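Local coordinates for folylpolyglutamate synthase (FolC) (Helicobacter pylori, PDB 6K8C), which probably catalyses ATP-dependent addition of glutamate to dihydropteroate, forming dihydrofolate, and of further glutamates to tetrahydrofolates, forming folylpolyglutamates, at residues K36-N40 with A41-I45; V102-N105 with A106-L110. One frame throughout, in Å; residues are numbered along the deposited sequence.

Interaction 1 (K36-N40 with A41-I45); sequences KDFKN and AFFEI
F42 N donates to F38 O at 2.7 Å, and A41 N to D37 O at 2.9 Å; these two i to i+4 bonds are the last turn of helix 28-41. The A41 bond is the straighter, with an N-H...O angle of 163° against 139° at F42, where the backbone is already departing from helical phi/psi. Beyond it F43 N comes within 3.3 Å of K39 O at an angle too poor for a bond, so the helical pattern stops here. A water lies within hydrogen-bonding distance of N40 O and F42 O and can donate to either. The carbonyl of F43 then turns back over the helix, where K39 CA makes a CA-H...O contact with F43 O at 3.4 Å, and K39 CG lies alongside the same oxygen.

F38, F42 and F43 form an aromatic cluster at this helix end, on the way from helix 28-41 to strand 48-53. The F38 ring, its CG anti to the backbone N, serves both partners. Over one face sits F42 CB, 4.2 Å from the F38 ring centroid, a CH-pi contact; the F42 ring itself is nearly parallel but slid aside, so F38 CD1 meets F42 CD2 with little overlap. Toward F43 the F38 ring presents its edge, CZ, to the face of the neighbouring ring, a T-shaped pair with planes at 68° and centroids 5.5 Å apart. M131 of helix 121-132 touches all three phenylalanines, and K134 adds a cation-pi contact to F43. At the outer margin the K39 chain, bent at chi3, crosses E44: its CD packs on the carboxylate carbon, while K39 NZ and E44 OE1 stay beyond salt-bridge distance, and E44 OE1 has a long, weak ion pair with K156.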
loop_
_atom_site.group_PDB
_atom_site.type_symbol
_atom_site.label_atom_id
_atom_site.label_comp_id
_atom_site.label_asym_id
_atom_site.label_seq_id
_atom_site.Cartn_x
_atom_site.Cartn_y
_atom_site.Cartn_z
ATOM N N LYS A 36 16.798 18.723 -3.695
ATOM C CA LYS A 36 17.888 19.357 -4.433
ATOM C C LYS A 36 19.194 19.269 -3.653
ATOM O O LYS A 36 20.246 18.943 -4.216
ATOM C CB LYS A 36 17.535 20.813 -4.741
ATOM C CG LYS A 36 17.853 21.245 -6.168
ATOM C CD LYS A 36 16.750 20.820 -7.139
ATOM C CE LYS A 36 16.954 21.426 -8.525
ATOM N NZ LYS A 36 15.681 21.509 -9.295
ATOM N N ASP A 37 19.137 19.538 -2.345
ATOM C CA ASP A 37 20.321 19.395 -1.502
ATOM C C ASP A 37 20.800 17.953 -1.460
ATOM O O ASP A 37 22.010 17.693 -1.475
ATOM C CB ASP A 37 20.027 19.884 -0.085
ATOM C CG ASP A 37 19.858 21.381 -0.008
ATOM O OD1 ASP A 37 19.942 22.049 -1.060
ATOM O OD2 ASP A 37 19.641 21.889 1.112
ATOM N N PHE A 38 19.867 16.999 -1.384
ATOM C CA PHE A 38 20.254 15.591 -1.375
ATOM C C PHE A 38 21.035 15.233 -2.632
ATOM O O PHE A 38 22.070 14.557 -2.565
ATOM C CB PHE A 38 19.019 14.685 -1.251
ATOM C CG PHE A 38 19.315 13.237 -1.540
ATOM C CD1 PHE A 38 19.784 12.402 -0.542
ATOM C CD2 PHE A 38 19.167 12.725 -2.819
ATOM C CE1 PHE A 38 20.080 11.081 -0.805
ATOM C CE2 PHE A 38 19.467 11.406 -3.091
ATOM C CZ PHE A 38 19.915 10.579 -2.084
ATOM N N LYS A 39 20.534 15.654 -3.796
ATOM C CA LYS A 39 21.181 15.286 -5.050
ATOM C C LYS A 39 22.574 15.899 -5.143
ATOM O O LYS A 39 23.527 15.237 -5.569
ATOM C CB LYS A 39 20.314 15.717 -6.230
ATOM C CG LYS A 39 19.134 14.781 -6.513
ATOM C CD LYS A 39 18.393 15.202 -7.768
ATOM C CE LYS A 39 17.770 16.577 -7.610
ATOM N NZ LYS A 39 17.061 17.009 -8.844
ATOM N N ASN A 40 22.711 17.156 -4.718
ATOM C CA ASN A 40 24.029 17.781 -4.651
ATOM C C ASN A 40 24.955 17.008 -3.718
ATOM O O ASN A 40 26.082 16.660 -4.091
ATOM C CB ASN A 40 23.900 19.235 -4.189
ATOM C CG ASN A 40 23.475 20.178 -5.311
ATOM O OD1 ASN A 40 23.716 19.918 -6.493
ATOM N ND2 ASN A 40 22.856 21.291 -4.937
ATOM N N ALA A 41 24.492 16.717 -2.499
ATOM C CA ALA A 41 25.367 16.082 -1.518
ATOM C C ALA A 41 25.615 14.613 -1.823
ATOM O O ALA A 41 26.638 14.063 -1.405
ATOM C CB ALA A 41 24.785 16.224 -0.110
ATOM N N PHE A 42 24.701 13.955 -2.530
ATOM C CA PHE A 42 24.870 12.533 -2.793
ATOM C C PHE A 42 24.888 12.230 -4.288
ATOM O O PHE A 42 25.964 12.163 -4.886
ATOM C CB PHE A 42 23.778 11.729 -2.078
ATOM C CG PHE A 42 23.963 11.671 -0.591
ATOM C CD1 PHE A 42 24.701 10.651 -0.020
ATOM C CD2 PHE A 42 23.413 12.639 0.235
ATOM C CE1 PHE A 42 24.887 10.588 1.343
ATOM C CE2 PHE A 42 23.598 12.580 1.604
ATOM C CZ PHE A 42 24.335 11.555 2.157
ATOM N N PHE A 43 23.725 12.040 -4.903
ATOM C CA PHE A 43 23.696 11.632 -6.302
ATOM C C PHE A 43 22.318 11.885 -6.896
ATOM O O PHE A 43 21.322 12.037 -6.183
ATOM C CB PHE A 43 24.078 10.157 -6.455
ATOM C CG PHE A 43 23.164 9.210 -5.726
ATOM C CD1 PHE A 43 22.022 8.718 -6.346
ATOM C CD2 PHE A 43 23.447 8.808 -4.432
ATOM C CE1 PHE A 43 21.176 7.853 -5.687
ATOM C CE2 PHE A 43 22.606 7.938 -3.763
ATOM C CZ PHE A 43 21.465 7.459 -4.393
ATOM N N GLU A 44 22.284 11.920 -8.228
ATOM C CA GLU A 44 21.052 11.938 -9.003
ATOM C C GLU A 44 20.770 10.493 -9.401
ATOM O O GLU A 44 21.509 9.912 -10.200
ATOM C CB GLU A 44 21.202 12.839 -10.228
ATOM C CG GLU A 44 19.938 13.092 -11.027
ATOM C CD GLU A 44 19.813 14.555 -11.426
ATOM O OE1 GLU A 44 18.757 14.951 -11.967
ATOM O OE2 GLU A 44 20.778 15.312 -11.186
ATOM N N ILE A 45 19.716 9.906 -8.828
ATOM C CA ILE A 45 19.468 8.479 -9.008
ATOM C C ILE A 45 19.278 8.152 -10.491
ATOM O O ILE A 45 18.608 8.880 -11.235
ATOM C CB ILE A 45 18.257 8.037 -8.161
ATOM C CG1 ILE A 45 18.065 6.522 -8.244
ATOM C CG2 ILE A 45 16.984 8.768 -8.588
ATOM C CD1 ILE A 45 17.469 5.901 -6.995
HETATM O O HOH W 1 27.920 13.958 -4.152
#

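Interaction 2 (V102-N105 with A106-L110)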
loop_
_atom_site.group_PDB
_atom_site.type_symbol
_atom_site.label_atom_id
_atom_site.label_comp_id
_atom_site.label_asym_id
_atom_site.label_seq_id
_atom_site.Cartn_x
_atom_site.Cartn_y
_atom_site.Cartn_z
ATOM N N VAL A 102 21.280 -2.789 6.510
ATOM C CA VAL A 102 21.334 -1.999 5.282
ATOM C C VAL A 102 20.567 -0.694 5.455
ATOM O O VAL A 102 21.012 0.373 5.012
ATOM C CB VAL A 102 20.785 -2.823 4.101
ATOM C CG1 VAL A 102 20.705 -1.971 2.847
ATOM C CG2 VAL A 102 21.651 -4.056 3.863
ATOM N N LEU A 103 19.401 -0.760 6.099
ATOM C CA LEU A 103 18.610 0.444 6.338
ATOM C C LEU A 103 19.304 1.381 7.325
ATOM O O LEU A 103 19.331 2.600 7.120
ATOM C CB LEU A 103 17.225 0.050 6.849
ATOM C CG LEU A 103 16.223 1.165 7.150
ATOM C CD1 LEU A 103 16.019 2.070 5.939
ATOM C CD2 LEU A 103 14.906 0.561 7.605
ATOM N N GLU A 104 19.869 0.830 8.401
ATOM C CA GLU A 104 20.572 1.668 9.371
ATOM C C GLU A 104 21.781 2.348 8.737
ATOM O O GLU A 104 22.096 3.500 9.061
ATOM C CB GLU A 104 20.982 0.827 10.581
ATOM C CG GLU A 104 21.892 1.551 11.568
ATOM C CD GLU A 104 21.199 2.689 12.306
ATOM O OE1 GLU A 104 19.950 2.711 12.358
ATOM O OE2 GLU A 104 21.911 3.562 12.847
ATOM N N ASN A 105 22.449 1.663 7.805
ATOM C CA ASN A 105 23.602 2.254 7.133
ATOM C C ASN A 105 23.194 3.430 6.252
ATOM O O ASN A 105 23.897 4.446 6.201
ATOM C CB ASN A 105 24.327 1.187 6.314
ATOM C CG ASN A 105 25.385 1.773 5.407
ATOM O OD1 ASN A 105 25.174 1.920 4.203
ATOM N ND2 ASN A 105 26.530 2.120 5.983
ATOM N N ALA A 106 22.069 3.316 5.544
ATOM C CA ALA A 106 21.590 4.450 4.760
ATOM C C ALA A 106 21.248 5.627 5.662
ATOM O O ALA A 106 21.550 6.782 5.338
ATOM C CB ALA A 106 20.370 4.040 3.930
ATOM N N HIS A 107 20.604 5.350 6.796
ATOM C CA HIS A 107 20.304 6.403 7.757
ATOM C C HIS A 107 21.583 7.061 8.268
ATOM O O HIS A 107 21.657 8.291 8.381
ATOM C CB HIS A 107 19.497 5.827 8.919
ATOM C CG HIS A 107 19.543 6.673 10.154
ATOM N ND1 HIS A 107 18.902 7.889 10.244
ATOM C CD2 HIS A 107 20.181 6.494 11.334
ATOM C CE1 HIS A 107 19.130 8.417 11.433
ATOM N NE2 HIS A 107 19.904 7.593 12.113
ATOM N N GLN A 108 22.605 6.259 8.570
ATOM C CA GLN A 108 23.847 6.815 9.103
ATOM C C GLN A 108 24.488 7.789 8.121
ATOM O O GLN A 108 25.073 8.797 8.532
ATOM C CB GLN A 108 24.818 5.691 9.460
ATOM C CG GLN A 108 24.575 5.071 10.830
ATOM C CD GLN A 108 24.375 6.115 11.923
ATOM O OE1 GLN A 108 25.116 7.094 12.008
ATOM N NE2 GLN A 108 23.372 5.903 12.767
ATOM N N GLN A 109 24.374 7.518 6.817
ATOM C CA GLN A 109 24.913 8.443 5.825
ATOM C C GLN A 109 24.080 9.717 5.735
ATOM O O GLN A 109 24.625 10.806 5.520
ATOM C CB GLN A 109 24.989 7.767 4.455
ATOM C CG GLN A 109 25.823 6.497 4.416
ATOM C CD GLN A 109 25.882 5.892 3.027
ATOM O OE1 GLN A 109 25.509 4.736 2.823
ATOM N NE2 GLN A 109 26.347 6.675 2.059
ATOM N N LEU A 110 22.756 9.604 5.887
ATOM C CA LEU A 110 21.883 10.760 5.696
ATOM C C LEU A 110 21.891 11.708 6.890
ATOM O O LEU A 110 21.829 12.931 6.712
ATOM C CB LEU A 110 20.447 10.303 5.438
ATOM C CG LEU A 110 20.097 9.705 4.080
ATOM C CD1 LEU A 110 18.629 9.306 4.070
ATOM C CD2 LEU A 110 20.392 10.709 2.984
#
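The side chains of E104 and Q108, one helical turn apart, are hydrogen-bonded, and the path can be traced along Q108. Its CB rests against two carbonyl oxygens of the preceding turn, E104 O and N105 O. CG comes closer still, 3.4 Å from E104 O, and also lies 3.7 Å from E104 OE2, so this one methylene touches both the carbonyl and the carboxylate oxygen of E104. The bend at chi2 (-47°) then swings the amide back toward the earlier turn. CD passes E104 OE2, and at the tip Q108 NE2 donates to that oxygen at 2.8 Å. The bond is nearly straight, 167° at the hydrogen; the acceptor lies close to the Q108 amide plane, and the approach to OE2 is close to head-on. NE2 also bonds to N10 O, which makes two acceptors for this amide nitrogen.

The pair rides on helix 100-110, within the Mur ligase middle domain, and regular i to i+4 bonds underlie it: Q108 N to E104 O at 2.8 Å and H107 N to L103 O at 3.0 Å are two of them. E104 is bent at chi2 as well, and its other oxygen, OE1, accepts from the backbone N of L12, so both carboxylate oxygens are engaged. The H107 and E104 side chains run abreast; the edge of the imidazole turns H107 CD2 toward E104 OE2, 3.7 Å off, with carboxylate and ring planes 58° apart. The imidazole nitrogens look elsewhere, ND1 to the hydroxyl of Y124 and NE2 to N10 O. Alongside these bonds, the L12 side chain packs on those of L103 and H107.

How the interactions relate
Interaction 1 precedes interaction 2 along the chain, and their centres lie about 15 Å apart on the same side of the chain's centre. The first closes helix 28-41 ahead of strand 48-53; the second runs along helix 100-110, which follows the short strand 96-97 at one margin of the eight-stranded sheet. They touch directly: F42 CZ is 3.5 Å from Q109 O, and F38 CE1 is 3.8 Å from L110 CD2. Helix 121-132 packs against both, since M131, already in the aromatic cluster, also meets Q109 and L110. Two helix ends distant in sequence thus meet in one apolar cluster, while the E104-Q108 side of helix 100-110 instead holds the N-terminal segment.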